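Beta-galactosidase (Marinomonas sp. ef1, PDB 6Y2K) hydrolyses terminal beta-D-galactose residues from beta-galactosides, working as a cold-active, hexameric GH42 enzyme. Local coordinates at residues 287-292 with 622-627; 266-271 with 335-340; 317-322 with 326-331. All coordinates share one frame; numbering follows the deposited sequence. Where two conformers were deposited one is given.

The three contacts cluster on one side of the chain's centre. Contact 2 lies about 10 Å from each of the others, centre to centre, and contacts 1 and 3 are about 14 Å apart. Along the chain the order is 266-271, 287-292, 317-322, 326-331, 335-340 and 622-627, so contacts 1 and 2 interlock and contact 3 is nested inside both. Five of the six segments belong to the TIM barrel, around its sixth and seventh strands, whereas 622-627 comes from the small C-terminal antiparallel sheet. Contact 2 joins two parts of the barrel domain, contact 1 fastens that sheet to it, and contact 3 shapes a loop facing a second subunit of the hexamer.

Contact 1: 287-292 with 622-627; sequences LRVGHP and FNYSSN
Pro-292 lies flat over the ring of Tyr-624, joining a loop of the TIM barrel to an Asx turn at the end of strand 618-623 in the C-terminal antiparallel sheet. The main interaction is CH-pi: Pro-292 CA stands 3.7 Å from the centroid of the Tyr-624 ring and only 6° off its normal, so CA lies almost over the ring centre with its hydrogen turned to that face. The proline ring covers the CB end of the tyrosine, while the Pro-292 backbone O lies toward the phenol end, 3.7 Å from Tyr-624 CZ.

Apolar packing fills in around the root of the tyrosine. Pro-292 CG touches Tyr-624 CB at 3.8 Å, and Val-289 CG2, near the ring edge, lies 4.2 Å from the same Tyr-624 CB. With chi1 -63° this methyl sits between N and C and faces the other segment. Separately, Val-289 CG2 rests on a carbonyl, 3.3 Å from Tyr-624 O. Between Val-289 and Pro-292 the chain turns at Gly-290, at backbone angles where a side chain would press on the preceding carbonyl O.

Polar groups hold each side in shape. Tyr-624 OH is hydrogen-bonded to Glu-340 of helix 333-343, fixing the far end of the ring, while the Pro-292 O accepts from Arg-447. The same loop reaches a second subunit, where Arg-288 pairs with its Asp-527.

Asn-623 braces the Asx turn. Its ND2 donates to Asn-627 O at 2.8 Å, close to the amide plane, and its OD1 is gripped twice. Ser-625 N reaches Asn-623 OD1 from above the carbonyl plane at 3.0 Å, and Ser-625 OG approaches the same oxygen in that plane, on a lone pair, at 2.6 Å.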
loop_
_atom_site.group_PDB
_atom_site.type_symbol
_atom_site.label_atom_id
_atom_site.label_comp_id
_atom_site.label_asym_id
_atom_site.label_seq_id
_atom_site.Cartn_x
_atom_site.Cartn_y
_atom_site.Cartn_z
ATOM N N LEU A 287 21.517 11.218 1.851
ATOM C CA LEU A 287 22.077 10.965 3.189
ATOM C C LEU A 287 23.548 11.355 3.355
ATOM O O LEU A 287 23.902 11.984 4.338
ATOM C CB LEU A 287 21.955 9.470 3.530
ATOM C CG LEU A 287 22.510 8.989 4.874
ATOM C CD1 LEU A 287 21.679 9.539 6.019
ATOM C CD2 LEU A 287 22.538 7.473 4.930
ATOM N N ARG A 288 24.390 10.951 2.402
ATOM C CA ARG A 288 25.845 11.068 2.534
ATOM C C ARG A 288 26.485 12.235 1.778
ATOM O O ARG A 288 27.721 12.378 1.818
ATOM C CB ARG A 288 26.508 9.751 2.118
ATOM C CG ARG A 288 26.028 8.538 2.908
ATOM C CD ARG A 288 26.967 7.353 2.721
ATOM N NE ARG A 288 26.482 6.162 3.405
ATOM C CZ ARG A 288 26.557 5.944 4.720
ATOM N NH1 ARG A 288 27.105 6.843 5.532
ATOM N NH2 ARG A 288 26.069 4.814 5.227
ATOM N N VAL A 289 25.673 13.060 1.101
ATOM C CA VAL A 289 26.170 14.266 0.406
ATOM C C VAL A 289 25.448 15.586 0.718
ATOM O O VAL A 289 25.963 16.665 0.388
ATOM C CB VAL A 289 26.183 14.060 -1.128
ATOM C CG1 VAL A 289 27.148 12.937 -1.496
ATOM C CG2 VAL A 289 24.786 13.771 -1.675
ATOM N N GLY A 290 24.264 15.518 1.327
ATOM C CA GLY A 290 23.435 16.699 1.535
ATOM C C GLY A 290 22.616 17.014 0.304
ATOM O O GLY A 290 22.897 16.521 -0.786
ATOM N N HIS A 291 21.585 17.834 0.474
ATOM C CA HIS A 291 20.731 18.210 -0.643
ATOM C C HIS A 291 21.568 19.022 -1.635
ATOM O O HIS A 291 22.432 19.795 -1.210
ATOM C CB HIS A 291 19.520 19.016 -0.161
ATOM C CG HIS A 291 18.531 19.320 -1.237
ATOM N ND1 HIS A 291 18.600 20.464 -2.008
ATOM C CD2 HIS A 291 17.442 18.638 -1.668
ATOM C CE1 HIS A 291 17.601 20.462 -2.876
ATOM N NE2 HIS A 291 16.883 19.367 -2.690
ATOM N N PRO A 292 21.342 18.841 -2.955
ATOM C CA PRO A 292 22.176 19.546 -3.961
ATOM C C PRO A 292 22.260 21.077 -3.863
ATOM O O PRO A 292 23.227 21.667 -4.371
ATOM C CB PRO A 292 21.511 19.153 -5.275
ATOM C CG PRO A 292 20.988 17.788 -5.003
ATOM C CD PRO A 292 20.443 17.873 -3.611
ATOM N N PHE A 622 28.633 19.139 -11.019
ATOM C CA PHE A 622 28.539 18.368 -9.774
ATOM C C PHE A 622 27.477 17.279 -9.877
ATOM O O PHE A 622 26.414 17.499 -10.452
ATOM C CB PHE A 622 28.164 19.301 -8.612
ATOM C CG PHE A 622 29.102 20.456 -8.457
ATOM C CD1 PHE A 622 30.285 20.307 -7.752
ATOM C CD2 PHE A 622 28.826 21.680 -9.064
ATOM C CE1 PHE A 622 31.172 21.364 -7.640
ATOM C CE2 PHE A 622 29.708 22.735 -8.951
ATOM C CZ PHE A 622 30.879 22.578 -8.234
ATOM N N ASN A 623 27.758 16.110 -9.307
ATOM C CA ASN A 623 26.789 15.017 -9.273
ATOM C C ASN A 623 26.590 14.599 -7.821
ATOM O O ASN A 623 27.449 13.944 -7.241
ATOM C CB ASN A 623 27.279 13.837 -10.122
ATOM C CG ASN A 623 26.281 12.683 -10.186
ATOM O OD1 ASN A 623 25.157 12.770 -9.684
ATOM N ND2 ASN A 623 26.696 11.592 -10.823
ATOM N N TYR A 624 25.442 14.981 -7.262
ATOM C CA TYR A 624 25.038 14.615 -5.905
ATOM C C TYR A 624 24.281 13.272 -5.825
ATOM O O TYR A 624 23.963 12.825 -4.729
ATOM C CB TYR A 624 24.163 15.734 -5.293
ATOM C CG TYR A 624 24.872 17.070 -5.117
ATOM C CD1 TYR A 624 24.998 17.959 -6.184
ATOM C CD2 TYR A 624 25.403 17.448 -3.885
ATOM C CE1 TYR A 624 25.639 19.174 -6.035
ATOM C CE2 TYR A 624 26.048 18.670 -3.724
ATOM C CZ TYR A 624 26.166 19.530 -4.808
ATOM O OH TYR A 624 26.811 20.740 -4.694
ATOM N N SER A 625 23.982 12.646 -6.969
ATOM C CA SER A 625 23.287 11.355 -7.008
ATOM C C SER A 625 24.263 10.213 -6.714
ATOM O O SER A 625 25.475 10.435 -6.637
ATOM C CB SER A 625 22.626 11.131 -8.379
ATOM O OG SER A 625 23.563 10.718 -9.369
ATOM N N SER A 626 23.712 9.001 -6.588
ATOM C CA SER A 626 24.492 7.788 -6.311
ATOM C C SER A 626 24.927 7.035 -7.579
ATOM O O SER A 626 25.516 5.962 -7.489
ATOM C CB SER A 626 23.689 6.849 -5.399
ATOM O OG SER A 626 22.432 6.539 -5.973
ATOM N N ASN A 627 24.656 7.585 -8.762
ATOM C CA ASN A 627 25.080 6.912 -10.000
ATOM C C ASN A 627 25.730 7.838 -11.011
ATOM O O ASN A 627 25.556 9.057 -10.969
ATOM C CB ASN A 627 23.907 6.177 -10.637
ATOM C CG ASN A 627 23.466 4.973 -9.818
ATOM O OD1 ASN A 627 24.171 3.961 -9.743
ATOM N ND2 ASN A 627 22.312 5.084 -9.186
#

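Contact 2: 266-271 with 335-340; sequences SYPLGS and RLWTWE
The proline ring of Pro-268 presses on one face of the Trp-337 indole, the two side chains reaching toward each other. The touching atom is Pro-268 CG, 3.6 Å from the centroid of the five-membered ring of Trp-337 and 16° off the ring normal, a CH-pi contact that favours the pyrrole half of the indole. Its nearest approach is to Trp-337 CE2, at 3.5 Å, and Pro-268 CB follows over the nitrogen side, 3.8 Å from Trp-337 NE1.

Leu-269 meets the same indole quite differently. Its side chain crosses that of Trp-337 at about a right angle and comes to the edge of the benzene half, with Leu-269 CD2 3.7 Å from Trp-337 CZ2. Consecutive residues of one short helix thus cover the indole over a face and at its rim. Trp-337 reaches them because its CG lies anti to the carbonyl carbon (chi1 -59°), sending the indole out from the helix toward 268-274. Its rotation is set further by the polar edge: Trp-337 NE1 donates to the backbone O of Val-289.

Beside the rings a water ties the segments loosely. It sits 2.6 Å from Ser-266 OG and donates a weak bond of 3.3 Å to Glu-340 OE1, an oxygen also hydrogen-bonded to His-299. Tyr-267 is the N-cap of the helix that begins at Pro-268, and Tyr-267 O accepts from Ser-271 N at 3.0 Å. Pro-268, with no N-H to offer, fits this first turn without costing a bond.

Gln-315 of strand 310-315 touches both Pro-268 and Trp-337. The contact therefore packs the short helix in the loop after the sixth strand, at the C-terminal ends of the barrel strands, against the helix linking strands seven and eight of a (beta/alpha)8, or TIM, barrel.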
loop_
_atom_site.group_PDB
_atom_site.type_symbol
_atom_site.label_atom_id
_atom_site.label_comp_id
_atom_site.label_asym_id
_atom_site.label_seq_id
_atom_site.Cartn_x
_atom_site.Cartn_y
_atom_site.Cartn_z
ATOM N N SER A 266 29.165 25.241 6.910
ATOM C CA SER A 266 28.416 24.303 6.079
ATOM C C SER A 266 28.589 22.870 6.554
ATOM O O SER A 266 29.691 22.301 6.498
ATOM C CB SER A 266 28.859 24.390 4.618
ATOM O OG SER A 266 28.097 23.488 3.816
ATOM N N TYR A 267 27.479 22.283 6.996
ATOM C CA TYR A 267 27.449 20.911 7.443
ATOM C C TYR A 267 26.298 20.195 6.742
ATOM O O TYR A 267 25.251 19.959 7.351
ATOM C CB TYR A 267 27.314 20.873 8.958
ATOM C CG TYR A 267 28.474 21.509 9.686
ATOM C CD1 TYR A 267 29.663 20.805 9.885
ATOM C CD2 TYR A 267 28.390 22.813 10.175
ATOM C CE1 TYR A 267 30.731 21.377 10.549
ATOM C CE2 TYR A 267 29.454 23.396 10.845
ATOM C CZ TYR A 267 30.622 22.674 11.027
ATOM O OH TYR A 267 31.675 23.229 11.704
ATOM N N PRO A 268 26.489 19.848 5.454
ATOM C CA PRO A 268 25.401 19.334 4.615
ATOM C C PRO A 268 24.673 18.096 5.144
ATOM O O PRO A 268 23.468 17.977 4.934
ATOM C CB PRO A 268 26.108 19.008 3.292
ATOM C CG PRO A 268 27.290 19.899 3.285
ATOM C CD PRO A 268 27.760 19.859 4.702
ATOM N N LEU A 269 25.385 17.199 5.827
ATOM C CA LEU A 269 24.759 15.973 6.351
ATOM C C LEU A 269 23.947 16.237 7.599
ATOM O O LEU A 269 22.928 15.603 7.808
ATOM C CB LEU A 269 25.783 14.882 6.638
ATOM C CG LEU A 269 26.841 14.602 5.568
ATOM C CD1 LEU A 269 27.575 13.313 5.906
ATOM C CD2 LEU A 269 26.253 14.541 4.169
ATOM N N GLY A 270 24.409 17.171 8.430
ATOM C CA GLY A 270 23.678 17.580 9.617
ATOM C C GLY A 270 22.400 18.310 9.267
ATOM O O GLY A 270 21.354 17.991 9.814
ATOM N N SER A 271 22.480 19.278 8.352
ATOM C CA SER A 271 21.290 20.032 7.931
ATOM C C SER A 271 20.253 19.146 7.215
ATOM O O SER A 271 19.053 19.284 7.456
ATOM C CB SER A 271 21.662 21.246 7.069
ATOM O OG SER A 271 22.219 20.860 5.819
ATOM N N ARG A 335 35.713 16.825 -1.052
ATOM C CA ARG A 335 36.145 17.431 -2.323
ATOM C C ARG A 335 34.972 18.100 -3.040
ATOM O O ARG A 335 35.097 19.228 -3.516
ATOM C CB ARG A 335 36.789 16.377 -3.225
ATOM C CG ARG A 335 36.939 16.775 -4.686
ATOM C CD ARG A 335 37.862 15.805 -5.402
ATOM N NE ARG A 335 38.002 16.150 -6.815
ATOM C CZ ARG A 335 37.207 15.724 -7.796
ATOM N NH1 ARG A 335 36.156 14.940 -7.560
ATOM N NH2 ARG A 335 37.458 16.112 -9.041
ATOM N N LEU A 336 33.846 17.386 -3.102
ATOM C CA LEU A 336 32.627 17.881 -3.742
ATOM C C LEU A 336 32.218 19.228 -3.151
ATOM O O LEU A 336 32.001 20.188 -3.886
ATOM C CB LEU A 336 31.486 16.856 -3.590
ATOM C CG LEU A 336 30.233 16.934 -4.468
ATOM C CD1 LEU A 336 29.285 15.828 -4.038
ATOM C CD2 LEU A 336 29.501 18.262 -4.417
ATOM N N TRP A 337 32.112 19.281 -1.822
ATOM C CA TRP A 337 31.654 20.494 -1.132
ATOM C C TRP A 337 32.625 21.651 -1.295
ATOM O O TRP A 337 32.207 22.809 -1.369
ATOM C CB TRP A 337 31.421 20.228 0.370
ATOM C CG TRP A 337 30.406 19.163 0.681
ATOM C CD1 TRP A 337 29.246 18.907 0.004
ATOM C CD2 TRP A 337 30.444 18.239 1.776
ATOM N NE1 TRP A 337 28.566 17.868 0.597
ATOM C CE2 TRP A 337 29.279 17.437 1.686
ATOM C CE3 TRP A 337 31.359 17.999 2.821
ATOM C CZ2 TRP A 337 28.996 16.413 2.604
ATOM C CZ3 TRP A 337 31.079 16.981 3.732
ATOM C CH2 TRP A 337 29.898 16.202 3.618
ATOM N N THR A 338 33.919 21.334 -1.344
ATOM C CA THR A 338 34.964 22.347 -1.504
ATOM C C THR A 338 34.882 23.001 -2.881
ATOM O O THR A 338 34.814 24.233 -2.971
ATOM C CB THR A 338 36.365 21.753 -1.244
ATOM O OG1 THR A 338 36.386 21.108 0.036
ATOM C CG2 THR A 338 37.453 22.837 -1.260
ATOM N N TRP A 339 34.881 22.192 -3.948
ATOM C CA TRP A 339 34.705 22.728 -5.310
ATOM C C TRP A 339 33.389 23.459 -5.468
ATOM O O TRP A 339 33.325 24.471 -6.156
ATOM C CB TRP A 339 34.821 21.644 -6.382
ATOM C CG TRP A 339 36.227 21.395 -6.778
ATOM C CD1 TRP A 339 36.945 20.260 -6.585
ATOM C CD2 TRP A 339 37.104 22.329 -7.405
ATOM N NE1 TRP A 339 38.223 20.416 -7.075
ATOM C CE2 TRP A 339 38.348 21.685 -7.577
ATOM C CE3 TRP A 339 36.959 23.648 -7.845
ATOM C CZ2 TRP A 339 39.440 22.317 -8.175
ATOM C CZ3 TRP A 339 38.056 24.282 -8.438
ATOM C CH2 TRP A 339 39.272 23.610 -8.605
ATOM N N GLU A 340 32.343 22.937 -4.829
ATOM C CA GLU A 340 31.037 23.594 -4.817
ATOM C C GLU A 340 31.197 25.035 -4.349
ATOM O O GLU A 340 30.795 25.966 -5.058
ATOM C CB GLU A 340 30.062 22.807 -3.917
ATOM C CG GLU A 340 28.687 23.406 -3.693
ATOM C CD GLU A 340 28.059 22.845 -2.425
ATOM O OE1 GLU A 340 28.273 23.456 -1.357
ATOM O OE2 GLU A 340 27.392 21.784 -2.489
HETATM O O HOH W 1 28.956 22.321 1.704
#

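Contact 3: 317-322 with 326-331; sequences PGPVNW and NPTPAD
Asn-326 lies across Val-320, its CB 3.1 Å from the Val-320 carbonyl O, with the two side chains at about a right angle. With CG anti to its carbonyl carbon (chi1 -61°), the amide reaches over the facing chain, and Asn-326 OD1 comes 3.4 Å from Val-320 CG2. Asn-326 OD1 and Val-320 O, both acceptors, face each other unbonded at 3.3 Å. Further along, prolines take over. Pro-319 CD meets Pro-329 CD at 4.0 Å, the rings roughly perpendicular, and Pro-319 CB rests 3.7 Å from Pro-327 O. Pro-329 CG packs on Gly-318 CA at 3.7 Å, and any side chain on that glycine would collide with Pro-319 CD.

Water bridges the backbones: it accepts from Val-320 N at 3.2 Å and donates to Pro-327 O at 2.9 Å. The amide of Asn-326 is positioned from further out, since ND2 donates both to Ala-323 O, within the turn, and to Gln-429 O of a second subunit. That Gln-429 supplies Val-320 O through its NE2. An alanine at Asn-326 would take away the amide, and is likely to leave Ala-323 O and the neighbouring subunit's Gln-429 O without this donor, weakening both turn and interface.

The touching parts, 318-322 and 326-329, run nearly antiparallel, 159° apart, as two limbs of the loop between strand 310-315 and helix 333-343 of the barrel. Trp-322, whose NE1 is hydrogen-bonded to a glycerol probably from the crystallisation liquor, touches Lys-274 of helix 268-274, while Pro-329 leans on Leu-269 of the same helix.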
loop_
_atom_site.group_PDB
_atom_site.type_symbol
_atom_site.label_atom_id
_atom_site.label_comp_id
_atom_site.label_asym_id
_atom_site.label_seq_id
_atom_site.Cartn_x
_atom_site.Cartn_y
_atom_site.Cartn_z
ATOM N N PRO A 317 34.072 17.897 7.467
ATOM C CA PRO A 317 35.126 17.004 6.972
ATOM C C PRO A 317 34.852 15.510 7.161
ATOM O O PRO A 317 35.641 14.670 6.703
ATOM C CB PRO A 317 36.310 17.399 7.857
ATOM C CG PRO A 317 35.662 17.598 9.193
ATOM C CD PRO A 317 34.285 18.176 8.906
ATOM N N GLY A 318 33.761 15.185 7.849
ATOM C CA GLY A 318 33.481 13.829 8.299
ATOM C C GLY A 318 32.204 13.879 9.125
ATOM O O GLY A 318 31.509 14.902 9.113
ATOM N N PRO A 319 31.887 12.795 9.854
ATOM C CA PRO A 319 30.656 12.826 10.651
ATOM C C PRO A 319 30.715 13.887 11.755
ATOM O O PRO A 319 31.786 14.102 12.344
ATOM C CB PRO A 319 30.587 11.420 11.260
ATOM C CG PRO A 319 31.988 10.922 11.244
ATOM C CD PRO A 319 32.632 11.534 10.028
ATOM N N VAL A 320 29.583 14.549 12.007
ATOM C CA VAL A 320 29.454 15.525 13.096
ATOM C C VAL A 320 28.734 14.885 14.313
ATOM O O VAL A 320 28.394 13.706 14.282
ATOM C CB VAL A 320 28.772 16.834 12.621
ATOM C CG1 VAL A 320 29.548 17.451 11.449
ATOM C CG2 VAL A 320 27.309 16.627 12.249
ATOM N N ASN A 321 28.528 15.665 15.378
ATOM C CA ASN A 321 27.967 15.166 16.649
ATOM C C ASN A 321 26.523 15.586 16.920
ATOM O O ASN A 321 25.862 14.960 17.745
ATOM C CB ASN A 321 28.788 15.694 17.828
ATOM C CG ASN A 321 28.796 17.214 17.887
ATOM O OD1 ASN A 321 29.401 17.853 17.025
ATOM N ND2 ASN A 321 28.089 17.801 18.865
ATOM N N TRP A 322 26.056 16.649 16.265
ATOM C CA TRP A 322 24.913 17.431 16.774
ATOM C C TRP A 322 23.551 17.151 16.136
ATOM O O TRP A 322 22.535 17.539 16.702
ATOM C CB TRP A 322 25.214 18.939 16.758
ATOM C CG TRP A 322 25.765 19.488 15.470
ATOM C CD1 TRP A 322 27.070 19.796 15.208
ATOM C CD2 TRP A 322 25.031 19.812 14.286
ATOM N NE1 TRP A 322 27.194 20.279 13.932
ATOM C CE2 TRP A 322 25.957 20.308 13.345
ATOM C CE3 TRP A 322 23.678 19.731 13.924
ATOM C CZ2 TRP A 322 25.579 20.712 12.066
ATOM C CZ3 TRP A 322 23.301 20.148 12.646
ATOM C CH2 TRP A 322 24.249 20.624 11.733
ATOM N N ASN A 326 24.017 10.990 12.381
ATOM C CA ASN A 326 25.298 11.537 11.936
ATOM C C ASN A 326 26.077 10.541 11.068
ATOM O O ASN A 326 27.026 9.893 11.524
ATOM C CB ASN A 326 26.098 11.984 13.154
ATOM C CG ASN A 326 25.378 13.073 13.939
ATOM O OD1 ASN A 326 25.234 14.200 13.461
ATOM N ND2 ASN A 326 24.883 12.727 15.124
ATOM N N PRO A 327 25.665 10.405 9.796
ATOM C CA PRO A 327 26.352 9.469 8.909
ATOM C C PRO A 327 27.729 9.973 8.491
ATOM O O PRO A 327 28.003 11.170 8.588
ATOM C CB PRO A 327 25.415 9.402 7.699
ATOM C CG PRO A 327 24.808 10.759 7.657
ATOM C CD PRO A 327 24.574 11.111 9.094
ATOM N N THR A 328 28.591 9.048 8.065
ATOM C CA THR A 328 29.836 9.399 7.394
ATOM C C THR A 328 29.524 9.929 5.984
ATOM O O THR A 328 28.629 9.404 5.312
ATOM C CB THR A 328 30.781 8.193 7.263
ATOM O OG1 THR A 328 30.061 7.057 6.777
ATOM C CG2 THR A 328 31.418 7.850 8.615
ATOM N N PRO A 329 30.255 10.961 5.525
ATOM C CA PRO A 329 30.071 11.424 4.140
ATOM C C PRO A 329 30.473 10.376 3.114
ATOM O O PRO A 329 31.280 9.490 3.413
ATOM C CB PRO A 329 30.991 12.657 4.038
ATOM C CG PRO A 329 31.358 13.032 5.431
ATOM C CD PRO A 329 31.226 11.790 6.266
ATOM N N ALA A 330 29.909 10.464 1.912
ATOM C CA ALA A 330 30.343 9.597 0.805
ATOM C C ALA A 330 31.813 9.880 0.516
ATOM O O ALA A 330 32.277 11.006 0.721
ATOM C CB ALA A 330 29.531 9.857 -0.454
ATOM N N ASP A 331 32.536 8.869 0.054
ATOM C CA ASP A 331 33.906 9.080 -0.395
ATOM C C ASP A 331 33.871 10.106 -1.535
ATOM O O ASP A 331 33.060 9.992 -2.454
ATOM C CB ASP A 331 34.563 7.757 -0.823
ATOM C CG ASP A 331 34.943 6.855 0.379
ATOM O OD1 ASP A 331 35.075 7.336 1.544
ATOM O OD2 ASP A 331 35.147 5.640 0.147
HETATM O O HOH W 2 27.385 13.677 9.810
#